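Local coordinates for protein thymidylate synthase thyX (Helicobacter pylori, PDB 3N3Y) that probably catalyses the FAD-dependent reductive methylation of dUMP to dTMP, with methylenetetrahydrofolate as methyl donor and NADPH as reductant, at residues H15-D20 against E61-N66. Residues are numbered along the deposited sequence; the frame is centred on the assembly and turned at random.
With UMP (2'-deoxyuridine 5'-monophosphate), chain E.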
ATOM      1  N   HIS A  15       0.817  -0.389  22.689  1.00 37.53           N
ATOM      2  CA  HIS A  15       1.957   0.478  22.474  1.00 33.56           C
ATOM      3  C   HIS A  15       1.612   1.566  21.500  1.00 31.69           C
ATOM      4  O   HIS A  15       0.826   1.360  20.582  1.00 29.46           O
ATOM      5  CB  HIS A  15       3.177  -0.299  21.975  1.00 36.47           C
ATOM      6  CG  HIS A  15       4.442   0.490  22.057  1.00 39.70           C
ATOM      7  ND1 HIS A  15       5.178   0.586  23.218  1.00 38.04           N
ATOM      8  CD2 HIS A  15       5.072   1.269  21.142  1.00 36.60           C
ATOM      9  CE1 HIS A  15       6.223   1.366  23.008  1.00 38.34           C
ATOM     10  NE2 HIS A  15       6.179   1.797  21.759  1.00 37.95           N
ATOM     11  N   TYR A  16       2.187   2.740  21.719  1.00 31.44           N
ATOM     12  CA  TYR A  16       1.984   3.853  20.805  1.00 33.30           C
ATOM     13  C   TYR A  16       3.250   4.674  20.664  1.00 36.41           C
ATOM     14  O   TYR A  16       4.189   4.547  21.451  1.00 36.23           O
ATOM     15  CB  TYR A  16       0.826   4.736  21.257  1.00 33.17           C
ATOM     16  CG  TYR A  16       1.018   5.333  22.633  1.00 40.05           C
ATOM     17  CD1 TYR A  16       1.646   6.560  22.802  1.00 40.74           C
ATOM     18  CD2 TYR A  16       0.572   4.660  23.769  1.00 41.05           C
ATOM     19  CE1 TYR A  16       1.819   7.108  24.075  1.00 43.36           C
ATOM     20  CE2 TYR A  16       0.737   5.193  25.038  1.00 40.94           C
ATOM     21  CZ  TYR A  16       1.358   6.415  25.189  1.00 47.24           C
ATOM     22  OH  TYR A  16       1.518   6.934  26.456  1.00 46.72           O
ATOM     23  N   THR A  17       3.255   5.515  19.641  1.00 39.71           N
ATOM     24  CA  THR A  17       4.394   6.339  19.302  1.00 34.63           C
ATOM     25  C   THR A  17       4.262   7.682  20.004  1.00 38.88           C
ATOM     26  O   THR A  17       3.244   8.366  19.856  1.00 39.73           O
ATOM     27  CB  THR A  17       4.475   6.575  17.775  1.00 33.50           C
ATOM     28  OG1 THR A  17       4.701   5.331  17.101  1.00 36.64           O
ATOM     29  CG2 THR A  17       5.618   7.508  17.445  1.00 34.34           C
ATOM     30  N   PRO A  18       5.293   8.065  20.773  1.00 39.16           N
ATOM     31  CA  PRO A  18       5.295   9.375  21.435  1.00 38.52           C
ATOM     32  C   PRO A  18       4.951  10.443  20.413  1.00 36.27           C
ATOM     33  O   PRO A  18       5.441  10.356  19.289  1.00 37.28           O
ATOM     34  CB  PRO A  18       6.748   9.533  21.898  1.00 37.97           C
ATOM     35  CG  PRO A  18       7.253   8.152  22.059  1.00 43.90           C
ATOM     36  CD  PRO A  18       6.526   7.298  21.033  1.00 40.29           C
ATOM     37  N   LEU A  19       4.114  11.407  20.782  1.00 31.80           N
ATOM     38  CA  LEU A  19       3.727  12.503  19.886  1.00 39.30           C
ATOM     39  C   LEU A  19       4.896  13.307  19.295  1.00 40.45           C
ATOM     40  O   LEU A  19       4.804  13.827  18.187  1.00 41.93           O
ATOM     41  CB  LEU A  19       2.804  13.489  20.611  1.00 40.05           C
ATOM     42  CG  LEU A  19       1.292  13.296  20.578  1.00 43.76           C
ATOM     43  CD1 LEU A  19       0.628  14.451  21.310  1.00 43.96           C
ATOM     44  CD2 LEU A  19       0.789  13.215  19.151  1.00 41.25           C
ATOM     45  N   ASP A  20       5.974  13.460  20.051  1.00 40.70           N
ATOM     46  CA  ASP A  20       7.084  14.287  19.591  1.00 44.26           C
ATOM     47  C   ASP A  20       7.654  13.742  18.283  1.00 42.30           C
ATOM     48  O   ASP A  20       8.169  14.502  17.470  1.00 42.99           O
ATOM     49  CB  ASP A  20       8.182  14.371  20.652  1.00 43.26           C
ATOM     50  CG  ASP A  20       8.737  13.002  21.015  1.00 58.39           C
ATOM     51  OD1 ASP A  20       9.802  12.618  20.463  1.00 59.51           O
ATOM     52  OD2 ASP A  20       8.094  12.303  21.845  1.00 62.46           O
ATOM     53  N   GLU A  61       1.500   9.675   9.560  1.00 30.42           N
ATOM     54  CA  GLU A  61       1.855   8.279   9.390  1.00 31.48           C
ATOM     55  C   GLU A  61       2.990   7.855  10.306  1.00 31.05           C
ATOM     56  O   GLU A  61       3.228   6.665  10.481  1.00 31.98           O
ATOM     57  CB  GLU A  61       2.257   8.008   7.946  1.00 31.15           C
ATOM     58  CG  GLU A  61       1.146   8.197   6.934  1.00 29.26           C
ATOM     59  CD  GLU A  61       1.672   8.099   5.516  1.00 35.04           C
ATOM     60  OE1 GLU A  61       2.876   7.785   5.348  1.00 35.11           O
ATOM     61  OE2 GLU A  61       0.895   8.348   4.574  1.00 36.98           O
ATOM     62  N   HIS A  62       3.694   8.819  10.888  1.00 28.74           N
ATOM     63  CA  HIS A  62       4.795   8.473  11.787  1.00 32.47           C
ATOM     64  C   HIS A  62       4.303   7.975  13.135  1.00 29.52           C
ATOM     65  O   HIS A  62       5.053   7.331  13.861  1.00 31.35           O
ATOM     66  CB  HIS A  62       5.756   9.651  11.984  1.00 33.57           C
ATOM     67  CG  HIS A  62       6.392  10.122  10.716  1.00 30.78           C
ATOM     68  ND1 HIS A  62       7.493   9.505  10.169  1.00 30.87           N
ATOM     69  CD2 HIS A  62       6.068  11.134   9.875  1.00 30.09           C
ATOM     70  CE1 HIS A  62       7.829  10.124   9.050  1.00 32.08           C
ATOM     71  NE2 HIS A  62       6.980  11.116   8.851  1.00 29.70           N
ATOM     72  N   LEU A  63       3.051   8.292  13.465  1.00 27.95           N
ATOM     73  CA  LEU A  63       2.406   7.767  14.677  1.00 30.92           C
ATOM     74  C   LEU A  63       1.768   6.406  14.412  1.00 27.79           C
ATOM     75  O   LEU A  63       0.898   6.282  13.553  1.00 29.79           O
ATOM     76  CB  LEU A  63       1.354   8.754  15.198  1.00 27.61           C
ATOM     77  CG  LEU A  63       1.878  10.182  15.402  1.00 32.74           C
ATOM     78  CD1 LEU A  63       0.772  11.132  15.826  1.00 33.75           C
ATOM     79  CD2 LEU A  63       3.012  10.186  16.420  1.00 31.90           C
ATOM     80  N   TYR A  64       2.206   5.404  15.165  1.00 27.20           N
ATOM     81  CA  TYR A  64       1.771   4.025  15.004  1.00 29.04           C
ATOM     82  C   TYR A  64       1.145   3.480  16.290  1.00 29.87           C
ATOM     83  O   TYR A  64       1.658   3.706  17.377  1.00 30.45           O
ATOM     84  CB  TYR A  64       2.983   3.167  14.695  1.00 28.89           C
ATOM     85  CG  TYR A  64       2.693   1.906  13.925  1.00 32.40           C
ATOM     86  CD1 TYR A  64       1.960   1.949  12.743  1.00 29.56           C
ATOM     87  CD2 TYR A  64       3.184   0.671  14.359  1.00 32.10           C
ATOM     88  CE1 TYR A  64       1.705   0.800  12.020  1.00 31.58           C
ATOM     89  CE2 TYR A  64       2.938  -0.496  13.641  1.00 30.54           C
ATOM     90  CZ  TYR A  64       2.200  -0.421  12.463  1.00 34.71           C
ATOM     91  OH  TYR A  64       1.955  -1.559  11.723  1.00 34.27           O
ATOM     92  N   TYR A  65       0.063   2.727  16.161  1.00 28.73           N
ATOM     93  CA  TYR A  65      -0.617   2.170  17.341  1.00 30.43           C
ATOM     94  C   TYR A  65      -0.770   0.659  17.267  1.00 28.95           C
ATOM     95  O   TYR A  65      -1.284   0.139  16.282  1.00 28.46           O
ATOM     96  CB  TYR A  65      -1.991   2.789  17.475  1.00 27.32           C
ATOM     97  CG  TYR A  65      -1.944   4.285  17.547  1.00 27.03           C
ATOM     98  CD1 TYR A  65      -1.688   4.938  18.758  1.00 28.86           C
ATOM     99  CD2 TYR A  65      -2.140   5.050  16.414  1.00 27.76           C
ATOM    100  CE1 TYR A  65      -1.656   6.318  18.829  1.00 29.95           C
ATOM    101  CE2 TYR A  65      -2.100   6.432  16.471  1.00 30.92           C
ATOM    102  CZ  TYR A  65      -1.849   7.059  17.677  1.00 30.62           C
ATOM    103  OH  TYR A  65      -1.812   8.427  17.717  1.00 37.55           O
ATOM    104  N   ASN A  66      -0.312  -0.031  18.304  1.00 28.74           N
ATOM    105  CA  ASN A  66      -0.525  -1.465  18.451  1.00 25.92           C
ATOM    106  C   ASN A  66      -1.679  -1.792  19.400  1.00 32.49           C
ATOM    107  O   ASN A  66      -1.576  -1.590  20.607  1.00 35.60           O
ATOM    108  CB  ASN A  66       0.741  -2.137  18.966  1.00 26.88           C
ATOM    109  CG  ASN A  66       1.978  -1.689  18.223  1.00 33.71           C
ATOM    110  OD1 ASN A  66       2.693  -0.793  18.672  1.00 33.27           O
ATOM    111  ND2 ASN A  66       2.235  -2.306  17.069  1.00 28.54           N
TER
HETATM  112  N1  UMP E 305       3.753   3.689  26.401  1.00 50.04           N
HETATM  113  C2  UMP E 305       3.918   3.633  25.028  1.00 43.31           C
HETATM  114  N3  UMP E 305       4.592   4.641  24.371  1.00 45.37           N
HETATM  115  C4  UMP E 305       5.089   5.700  25.089  1.00 41.85           C
HETATM  116  C5  UMP E 305       4.925   5.761  26.467  1.00 41.79           C
HETATM  117  C6  UMP E 305       4.249   4.739  27.123  1.00 49.28           C
HETATM  118  O2  UMP E 305       3.469   2.676  24.395  1.00 38.47           O
HETATM  119  O4  UMP E 305       5.673   6.589  24.492  1.00 48.66           O
HETATM  120  C1' UMP E 305       3.026   2.586  27.050  1.00 46.30           C
HETATM  121  C2' UMP E 305       3.944   1.731  27.898  1.00 46.67           C
HETATM  122  C3' UMP E 305       2.976   1.199  28.938  1.00 59.68           C
HETATM  123  C4' UMP E 305       1.800   2.174  28.968  1.00 56.44           C
HETATM  124  O3' UMP E 305       2.537  -0.073  28.536  1.00 60.64           O
HETATM  125  O4' UMP E 305       1.966   3.047  27.865  1.00 53.52           O
HETATM  126  C5' UMP E 305       1.798   2.988  30.256  1.00 53.28           C
HETATM  127  O5' UMP E 305       3.021   3.688  30.363  1.00 58.23           O
HETATM  128  P   UMP E 305       3.232   4.869  31.444  1.00 57.31           P
HETATM  129  OP1 UMP E 305       4.471   5.644  31.059  1.00 50.80           O
HETATM  130  OP2 UMP E 305       3.439   4.215  32.790  1.00 47.74           O
HETATM  131  OP3 UMP E 305       2.045   5.762  31.444  1.00 52.54           O
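T17 turns its hydroxyl onto the backbone of Y64. With OG1 beside its own backbone N (chi1 -64°), T17 accepts the amide of Y64, N to OG1 3.2 Å, and a weak bond returns from T17 N to Y64 O. CG2 of T17, anti to the backbone N, lies 3.6 Å from the carbonyl O of H62 and also touches CD2 of L63. Before it, N66 N binds H15 O at 2.9 Å, nearly straight at 168°, while the return bond from H15 N to N66 O is weak. The side chains of H15 and N66 run side by side, CB of H15 3.4 Å from OD1 of N66; NE2 of H15 pairs with H15 of a second subunit, and ND2 of N66 with S169. On the other sheet face, Y16 sets CB against CD1 of Y65 at 3.6 Å. Its CG sits between backbone N and carbonyl carbon (chi1 59°). One face of the phenol ring lies against the uracil, whose N3 stands 3.6 Å above the ring centre. The Y16 backbone reads that base in both directions: N donates to O2 of UMP (3.0 Å) and O accepts from N3 (2.9 Å). The arrangement is an antiparallel edge-strand pairing within the ThyX sheet: strand 10-16, outermost in this chain's sheet, is paired along one edge with strand 64-73 and binds dUMP through the backbone of Y16.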